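Local coordinates for putative carbonic anhydrase (Streptococcus mutans, PDB 3LAS) that catalyses the reversible hydration of carbon dioxide to hydrogencarbonate as a zinc-dependent beta-class carbonic anhydrase, at the interface of chains A and B. Sequence-based numbering; all coordinates share one arbitrary frame. Chains: chain A/B, Putative carbonic anhydrase.

The interface of chains A and B. Residues chain A 75-76, 79, 143; chain B 104, 108, 112, 121.
A:Val75 pushes one methyl into a notch formed by B:Leu108, B:Phe104 and B:Phe121, where this single group touches three side chains. Its CG1, held anti to the backbone N (chi1 165°), lies 3.7 Å from CD2 of B:Leu108 and also meets CE2 of the B:Phe104 ring at 3.9 Å. That ring presents its rim to chain A: the carbonyl O of A:Val75 lies in the ring plane at the edge, 3.9 Å from CZ, while CG of B:Leu108 covers one face over the centre. B:Phe104 in turn sets its CD2 edge over the face of B:Phe121, 3.6 Å above the plane, so the aromatic pair and B:Leu108 brace one another within chain B. A:Ile76 crosses B:Phe104 at about a right angle, with its CG1 against CE2.

Towards B:Leu112 the contacts thin out to pairs. A:Gln79, bent at chi2 (-46°), lays CB and CG against CD2 of B:Leu108, then carries its amide past B:Leu112, whose CD2 stays 3.8 Å from NE2. The other methyl of B:Leu112, CD1, rests 3.6 Å from the carbonyl O of A:Leu143.

The two-fold axis repeats this largely apolar patch with the chains exchanged, in a pairing consistent with the dimers typical of beta-class enzymes. B:Phe104, B:Leu108 and B:Leu112, each about one turn on from the last, form one stripe of B helix 101-112, which lies across A helix 68-80; A:Leu143 and B:Phe121 come from loops at the sides.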
loop_
_atom_site.group_PDB
_atom_site.type_symbol
_atom_site.label_atom_id
_atom_site.label_comp_id
_atom_site.label_asym_id
_atom_site.label_seq_id
_atom_site.Cartn_x
_atom_site.Cartn_y
_atom_site.Cartn_z
ATOM N N VAL A 75 13.447 0.626 2.099
ATOM C CA VAL A 75 14.691 0.962 2.819
ATOM C C VAL A 75 14.273 1.401 4.217
ATOM O O VAL A 75 14.975 1.023 5.234
ATOM C CB VAL A 75 15.396 2.105 2.064
ATOM C CG1 VAL A 75 16.501 2.738 3.011
ATOM C CG2 VAL A 75 15.921 1.655 0.753
ATOM N N ILE A 76 13.175 2.109 4.440
ATOM C CA ILE A 76 12.719 2.420 5.802
ATOM C C ILE A 76 12.336 1.135 6.482
ATOM O O ILE A 76 12.744 0.874 7.664
ATOM C CB ILE A 76 11.539 3.459 5.739
ATOM C CG1 ILE A 76 12.099 4.774 5.247
ATOM C CG2 ILE A 76 10.874 3.556 7.109
ATOM C CD1 ILE A 76 10.952 5.729 4.778
ATOM N N GLN A 79 15.911 -0.889 7.044
ATOM C CA GLN A 79 17.034 -0.319 7.787
ATOM C C GLN A 79 16.556 0.357 9.005
ATOM O O GLN A 79 17.325 0.412 10.007
ATOM C CB GLN A 79 17.853 0.659 6.894
ATOM C CG GLN A 79 18.396 -0.049 5.622
ATOM C CD GLN A 79 19.046 -1.392 5.811
ATOM O OE1 GLN A 79 19.775 -1.590 6.797
ATOM N NE2 GLN A 79 18.816 -2.338 4.939
ATOM N N LEU A 143 19.991 0.033 -2.830
ATOM C CA LEU A 143 19.401 0.318 -1.561
ATOM C C LEU A 143 18.806 -0.946 -0.968
ATOM O O LEU A 143 18.352 -0.858 0.208
ATOM C CB LEU A 143 18.371 1.430 -1.687
ATOM C CG LEU A 143 18.914 2.817 -2.036
ATOM C CD1 LEU A 143 17.830 3.778 -2.435
ATOM C CD2 LEU A 143 19.615 3.330 -0.797
ATOM N N PHE B 104 18.674 9.893 8.919
ATOM C CA PHE B 104 18.554 8.628 8.226
ATOM C C PHE B 104 19.630 8.511 7.175
ATOM O O PHE B 104 20.128 7.377 6.941
ATOM C CB PHE B 104 17.142 8.475 7.642
ATOM C CG PHE B 104 16.787 7.080 7.274
ATOM C CD1 PHE B 104 16.909 6.037 8.191
ATOM C CD2 PHE B 104 16.260 6.814 5.997
ATOM C CE1 PHE B 104 16.601 4.706 7.831
ATOM C CE2 PHE B 104 15.936 5.479 5.679
ATOM C CZ PHE B 104 16.086 4.483 6.555
ATOM N N LEU B 108 22.079 5.277 6.936
ATOM C CA LEU B 108 22.256 4.467 5.730
ATOM C C LEU B 108 23.731 4.350 5.337
ATOM O O LEU B 108 24.141 3.344 4.757
ATOM C CB LEU B 108 21.425 5.013 4.547
ATOM C CG LEU B 108 19.926 4.821 4.849
ATOM C CD1 LEU B 108 19.169 5.389 3.620
ATOM C CD2 LEU B 108 19.534 3.381 5.071
ATOM N N LEU B 112 24.374 0.504 4.968
ATOM C CA LEU B 112 24.525 0.047 3.603
ATOM C C LEU B 112 25.789 0.529 2.956
ATOM O O LEU B 112 26.110 0.090 1.843
ATOM C CB LEU B 112 23.353 0.535 2.750
ATOM C CG LEU B 112 21.936 -0.029 3.102
ATOM C CD1 LEU B 112 20.898 0.672 2.229
ATOM C CD2 LEU B 112 21.935 -1.514 2.927
ATOM N N PHE B 121 13.201 11.039 2.143
ATOM C CA PHE B 121 12.508 9.885 2.748
ATOM C C PHE B 121 11.164 10.294 3.305
ATOM O O PHE B 121 10.432 9.397 3.782
ATOM C CB PHE B 121 13.436 9.227 3.816
ATOM C CG PHE B 121 14.556 8.529 3.144
ATOM C CD1 PHE B 121 14.423 7.233 2.639
ATOM C CD2 PHE B 121 15.783 9.185 3.029
ATOM C CE1 PHE B 121 15.488 6.581 1.979
ATOM C CE2 PHE B 121 16.865 8.496 2.368
ATOM C CZ PHE B 121 16.663 7.245 1.866
#